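Local coordinates for molybdopterin molybdotransferase (Pyrococcus horikoshii, PDB 1UZ5), which probably inserts molybdenum into molybdopterin, converting adenylyl-molybdopterin and molybdate to Mo-molybdopterin and AMP in a magnesium-dependent reaction, at residues 13-18 with 273-278; 310-315 with 376-381. All coordinates share one frame; numbering follows the deposited sequence.

Interaction 1. Residues 13-18 with 273-278; sequences LEVVQS and EVKVHG
Val15 alone carries the helix side of this contact: its two methyl groups divide between two successive residues of a bulged edge strand. CG1 rests on the root of the Lys275 side chain, 3.7 Å from Lys275 CB and 4.0 Å from Lys275 CG, while Val15 CG2 meets Val276 CG2 at 4.0 Å. Both side chains of the strand can face the helix because the chain turns a corner at Lys275. There Lys275 and Val276 lie together across from Ile289 of strand 288-292 in a classic beta bulge, which interrupts the usual alternation of sides. In Val15 a chi1 of 175° puts CG1 trans to the backbone N and turns the pair of methyls so that CG1 faces Lys275 and CG2 faces Val276. Lys275 offers methylene groups only; its chain bends at chi2 (-80°) and carries the ammonium group back along its own strand, where Lys275 NZ forms a salt bridge with Glu273 OE2 at 3.3 Å. The charge is thus held within residues 273-278, and what meets the helix is hydrocarbon. On the helix, the carbonyl of Val15 receives the hydroxyl of Ser18 on a lone pair in the carbonyl plane. Val276 is the buried member of the trio and also packs on Val7 and Ile289, whereas Val16, the next residue round the helix, packs on Ile289 and on Leu318 of helix 304-322. The contact is small, with 114 Å² buried in all, and purely apolar. It lays helix 9-18, from the N-terminal region of this MoeA-family protein, against the bulged outer strand 273-277 of the mixed sheet in the probable molybdopterin-binding domain.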
loop_
_atom_site.group_PDB
_atom_site.type_symbol
_atom_site.label_atom_id
_atom_site.label_comp_id
_atom_site.label_asym_id
_atom_site.label_seq_id
_atom_site.Cartn_x
_atom_site.Cartn_y
_atom_site.Cartn_z
ATOM N N LEU A 13 -0.181 18.999 14.414
ATOM C CA LEU A 13 0.322 17.689 14.012
ATOM C C LEU A 13 0.543 16.813 15.239
ATOM O O LEU A 13 0.210 15.627 15.235
ATOM C CB LEU A 13 1.628 17.831 13.230
ATOM C CG LEU A 13 1.509 18.462 11.842
ATOM C CD1 LEU A 13 2.884 18.605 11.209
ATOM C CD2 LEU A 13 0.612 17.592 10.974
ATOM N N GLU A 14 1.103 17.404 16.293
ATOM C CA GLU A 14 1.351 16.669 17.528
ATOM C C GLU A 14 0.031 16.183 18.109
ATOM O O GLU A 14 -0.051 15.079 18.644
ATOM C CB GLU A 14 2.072 17.559 18.542
ATOM C CG GLU A 14 3.509 17.873 18.165
ATOM C CD GLU A 14 4.148 18.893 19.091
ATOM O OE1 GLU A 14 4.049 18.722 20.325
ATOM O OE2 GLU A 14 4.754 19.863 18.584
ATOM N N VAL A 15 -1.004 17.010 17.993
ATOM C CA VAL A 15 -2.322 16.655 18.504
ATOM C C VAL A 15 -2.884 15.431 17.784
ATOM O O VAL A 15 -3.397 14.510 18.418
ATOM C CB VAL A 15 -3.316 17.825 18.342
ATOM C CG1 VAL A 15 -4.710 17.394 18.776
ATOM C CG2 VAL A 15 -2.848 19.014 19.168
ATOM N N VAL A 16 -2.798 15.422 16.459
ATOM C CA VAL A 16 -3.307 14.289 15.693
ATOM C C VAL A 16 -2.512 13.040 16.053
ATOM O O VAL A 16 -3.075 11.956 16.199
ATOM C CB VAL A 16 -3.200 14.539 14.176
ATOM C CG1 VAL A 16 -3.675 13.308 13.413
ATOM C CG2 VAL A 16 -4.036 15.758 13.795
ATOM N N GLN A 17 -1.202 13.204 16.201
ATOM C CA GLN A 17 -0.340 12.087 16.563
ATOM C C GLN A 17 -0.804 11.498 17.887
ATOM O O GLN A 17 -0.672 10.298 18.120
ATOM C CB GLN A 17 1.110 12.551 16.692
ATOM C CG GLN A 17 1.694 13.116 15.411
ATOM C CD GLN A 17 3.130 13.566 15.577
ATOM O OE1 GLN A 17 4.000 12.777 15.939
ATOM N NE2 GLN A 17 3.387 14.842 15.311
ATOM N N SER A 18 -1.358 12.345 18.750
ATOM C CA SER A 18 -1.835 11.886 20.050
ATOM C C SER A 18 -3.061 11.003 19.882
ATOM O O SER A 18 -3.412 10.241 20.786
ATOM C CB SER A 18 -2.184 13.072 20.957
ATOM O OG SER A 18 -3.512 13.515 20.739
ATOM N N GLU A 273 -14.881 17.971 22.752
ATOM C CA GLU A 273 -13.824 18.940 23.004
ATOM C C GLU A 273 -13.109 19.362 21.729
ATOM O O GLU A 273 -12.931 18.565 20.810
ATOM C CB GLU A 273 -12.802 18.358 23.985
ATOM C CG GLU A 273 -11.580 19.243 24.210
ATOM C CD GLU A 273 -10.641 18.688 25.269
ATOM O OE1 GLU A 273 -11.081 18.530 26.429
ATOM O OE2 GLU A 273 -9.466 18.410 24.943
ATOM N N VAL A 274 -12.707 20.628 21.679
ATOM C CA VAL A 274 -11.994 21.161 20.531
ATOM C C VAL A 274 -10.533 21.328 20.915
ATOM O O VAL A 274 -10.185 22.220 21.687
ATOM C CB VAL A 274 -12.553 22.538 20.098
ATOM C CG1 VAL A 274 -11.664 23.149 19.028
ATOM C CG2 VAL A 274 -13.969 22.383 19.564
ATOM N N LYS A 275 -9.681 20.456 20.386
ATOM C CA LYS A 275 -8.251 20.515 20.669
ATOM C C LYS A 275 -7.626 21.680 19.907
ATOM O O LYS A 275 -6.862 22.465 20.466
ATOM C CB LYS A 275 -7.574 19.213 20.239
ATOM C CG LYS A 275 -8.050 17.969 20.975
ATOM C CD LYS A 275 -7.397 17.839 22.339
ATOM C CE LYS A 275 -7.743 16.507 22.989
ATOM N NZ LYS A 275 -6.995 16.301 24.261
ATOM N N VAL A 276 -7.960 21.785 18.627
ATOM C CA VAL A 276 -7.424 22.839 17.776
ATOM C C VAL A 276 -8.552 23.638 17.138
ATOM O O VAL A 276 -9.551 23.073 16.694
ATOM C CB VAL A 276 -6.553 22.248 16.643
ATOM C CG1 VAL A 276 -5.994 23.362 15.768
ATOM C CG2 VAL A 276 -5.428 21.412 17.235
ATOM N N HIS A 277 -8.395 24.957 17.115
ATOM C CA HIS A 277 -9.381 25.834 16.499
ATOM C C HIS A 277 -8.611 26.945 15.817
ATOM O O HIS A 277 -8.385 28.007 16.394
ATOM C CB HIS A 277 -10.329 26.438 17.532
ATOM C CG HIS A 277 -11.481 27.177 16.922
ATOM N ND1 HIS A 277 -12.403 27.872 17.673
ATOM C CD2 HIS A 277 -11.869 27.311 15.630
ATOM C CE1 HIS A 277 -13.310 28.402 16.871
ATOM N NE2 HIS A 277 -13.009 28.076 15.627
ATOM N N GLY A 278 -8.204 26.685 14.582
ATOM C CA GLY A 278 -7.441 27.664 13.843
ATOM C C GLY A 278 -5.998 27.217 13.804
ATOM O O GLY A 278 -5.441 26.806 14.823
#

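Interaction 2. Residues 310-315 with 376-381; sequences NFTLLV and DGFVEI
With chi1 at 62°, Phe378 sets its CG between the backbone N and the carbonyl carbon and sends its ring out from strand 377-381 to Thr312 and Leu313 of the helix. Thr312 answers with CG2 trans to its own backbone N (chi1 -60°, measured to OG1), which brings that methyl to the ring and leaves the hydroxyl beside the backbone N. Thr312 CG2 then lies at the ring edge, close to the ring plane, 4.0 Å from Phe378 CE2, with Thr312 CB only slightly farther from the same carbon at 4.2 Å. The two side chains run past each other in opposite directions. Leu313 comes to the neighbouring ring atom at a slant: Leu313 CD2 is 3.6 Å from Phe378 CZ, and Leu313 CG stands 3.9 Å from that carbon. The far end of the ring is therefore met by two consecutive residues of the helix, one at CE2 and the other at CZ. This joins helix 304-322, in the probable molybdopterin-binding domain, to the beta sheet of the MoeA C-terminal region, domain IV, in which strand 377-381 runs antiparallel between strands 347-354 and 391-398. Just before Phe378, Asp376 and Gly377 both face Val352 in a classic beta bulge. Phe349 of strand 347-354 extends the apolar cluster, meeting the Phe378 ring edge-to-face and also touching Leu313. The interface itself is apolar, and the Thr312 hydroxyl is engaged elsewhere: Thr312 OG1 hydrogen-bonds to Leu308 O one turn back. Both helix residues lie within a wider, pi-type turn at 311-315, although the backbone bond from Val315 N to Phe311 O, 2.8 Å long, keeps the four-residue spacing.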
loop_
_atom_site.group_PDB
_atom_site.type_symbol
_atom_site.label_atom_id
_atom_site.label_comp_id
_atom_site.label_asym_id
_atom_site.label_seq_id
_atom_site.Cartn_x
_atom_site.Cartn_y
_atom_site.Cartn_z
ATOM N N ASN A 310 -5.567 20.355 3.408
ATOM C CA ASN A 310 -5.685 20.116 4.841
ATOM C C ASN A 310 -5.954 18.647 5.150
ATOM O O ASN A 310 -5.528 18.136 6.184
ATOM C CB ASN A 310 -6.786 20.990 5.435
ATOM C CG ASN A 310 -6.350 22.434 5.609
ATOM O OD1 ASN A 310 -5.845 23.063 4.679
ATOM N ND2 ASN A 310 -6.548 22.966 6.806
ATOM N N PHE A 311 -6.672 17.975 4.256
ATOM C CA PHE A 311 -6.978 16.558 4.426
ATOM C C PHE A 311 -5.656 15.793 4.465
ATOM O O PHE A 311 -5.403 14.992 5.363
ATOM C CB PHE A 311 -7.833 16.069 3.250
ATOM C CG PHE A 311 -7.949 14.566 3.150
ATOM C CD1 PHE A 311 -8.719 13.850 4.055
ATOM C CD2 PHE A 311 -7.306 13.877 2.128
ATOM C CE1 PHE A 311 -8.854 12.469 3.942
ATOM C CE2 PHE A 311 -7.432 12.495 2.003
ATOM C CZ PHE A 311 -8.209 11.791 2.914
ATOM N N THR A 312 -4.815 16.071 3.477
ATOM C CA THR A 312 -3.517 15.429 3.346
ATOM C C THR A 312 -2.597 15.687 4.536
ATOM O O THR A 312 -1.927 14.775 5.030
ATOM C CB THR A 312 -2.820 15.911 2.071
ATOM O OG1 THR A 312 -3.631 15.579 0.940
ATOM C CG2 THR A 312 -1.445 15.259 1.925
ATOM N N LEU A 313 -2.572 16.933 4.996
ATOM C CA LEU A 313 -1.718 17.319 6.112
ATOM C C LEU A 313 -2.154 16.806 7.475
ATOM O O LEU A 313 -1.318 16.415 8.288
ATOM C CB LEU A 313 -1.604 18.844 6.176
ATOM C CG LEU A 313 -0.739 19.520 5.113
ATOM C CD1 LEU A 313 -0.943 21.025 5.155
ATOM C CD2 LEU A 313 0.722 19.166 5.358
ATOM N N LEU A 314 -3.460 16.786 7.718
ATOM C CA LEU A 314 -3.981 16.381 9.021
ATOM C C LEU A 314 -4.641 15.015 9.148
ATOM O O LEU A 314 -4.394 14.290 10.112
ATOM C CB LEU A 314 -4.979 17.432 9.516
ATOM C CG LEU A 314 -4.541 18.901 9.495
ATOM C CD1 LEU A 314 -5.689 19.775 9.965
ATOM C CD2 LEU A 314 -3.322 19.096 10.381
ATOM N N VAL A 315 -5.489 14.660 8.191
ATOM C CA VAL A 315 -6.197 13.392 8.280
ATOM C C VAL A 315 -5.424 12.184 7.762
ATOM O O VAL A 315 -5.428 11.126 8.390
ATOM C CB VAL A 315 -7.555 13.473 7.551
ATOM C CG1 VAL A 315 -8.367 12.214 7.820
ATOM C CG2 VAL A 315 -8.324 14.714 8.020
ATOM N N ASP A 376 -1.970 18.638 -8.344
ATOM C CA ASP A 376 -1.315 17.343 -8.204
ATOM C C ASP A 376 -0.673 17.212 -6.834
ATOM O O ASP A 376 -0.398 16.109 -6.364
ATOM C CB ASP A 376 -0.261 17.164 -9.292
ATOM C CG ASP A 376 -0.865 17.127 -10.674
ATOM O OD1 ASP A 376 -1.851 16.381 -10.864
ATOM O OD2 ASP A 376 -0.358 17.834 -11.570
ATOM N N GLY A 377 -0.442 18.355 -6.197
ATOM C CA GLY A 377 0.163 18.369 -4.881
ATOM C C GLY A 377 0.359 19.795 -4.408
ATOM O O GLY A 377 -0.181 20.734 -4.995
ATOM N N PHE A 378 1.130 19.973 -3.343
ATOM C CA PHE A 378 1.367 21.313 -2.835
ATOM C C PHE A 378 2.814 21.547 -2.441
ATOM O O PHE A 378 3.554 20.608 -2.135
ATOM C CB PHE A 378 0.449 21.599 -1.639
ATOM C CG PHE A 378 0.672 20.690 -0.460
ATOM C CD1 PHE A 378 1.815 20.808 0.328
ATOM C CD2 PHE A 378 -0.270 19.721 -0.128
ATOM C CE1 PHE A 378 2.016 19.973 1.429
ATOM C CE2 PHE A 378 -0.078 18.885 0.967
ATOM C CZ PHE A 378 1.067 19.012 1.747
ATOM N N VAL A 379 3.208 22.814 -2.466
ATOM C CA VAL A 379 4.553 23.223 -2.091
ATOM C C VAL A 379 4.402 24.082 -0.839
ATOM O O VAL A 379 3.620 25.031 -0.823
ATOM C CB VAL A 379 5.213 24.060 -3.199
ATOM C CG1 VAL A 379 6.560 24.570 -2.729
ATOM C CG2 VAL A 379 5.378 23.220 -4.455
ATOM N N GLU A 380 5.141 23.739 0.210
ATOM C CA GLU A 380 5.076 24.471 1.474
ATOM C C GLU A 380 6.063 25.633 1.513
ATOM O O GLU A 380 7.271 25.443 1.360
ATOM C CB GLU A 380 5.354 23.514 2.637
ATOM C CG GLU A 380 5.529 24.165 3.999
ATOM C CD GLU A 380 5.946 23.164 5.065
ATOM O OE1 GLU A 380 6.993 22.504 4.896
ATOM O OE2 GLU A 380 5.227 23.040 6.077
ATOM N N ILE A 381 5.533 26.839 1.708
ATOM C CA ILE A 381 6.340 28.060 1.774
ATOM C C ILE A 381 6.381 28.534 3.223
ATOM O O ILE A 381 5.359 28.934 3.779
ATOM C CB ILE A 381 5.728 29.157 0.912
ATOM C CG1 ILE A 381 5.308 28.567 -0.441
ATOM C CG2 ILE A 381 6.739 30.275 0.715
ATOM C CD1 ILE A 381 4.689 29.575 -1.384
#

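Interaction 1 closes along the chain before interaction 2 opens, and their centres lie about 17 Å apart on the same side of the chain's centre. Helix 304-322 connects them: it supplies residues 310-315 to interaction 2 and also lies against helix 9-18 of interaction 1. The two contacts touch directly, with Leu13 CD2 3.5 Å from Leu313 O and Val16 CG1 at the same distance from Leu314 O. The probable molybdopterin-binding domain thus takes part in both, its edge strand 273-277 meeting the N-terminal region and its helix 304-322 meeting domain IV, so that sequence regions far apart in the chain are packed together around it.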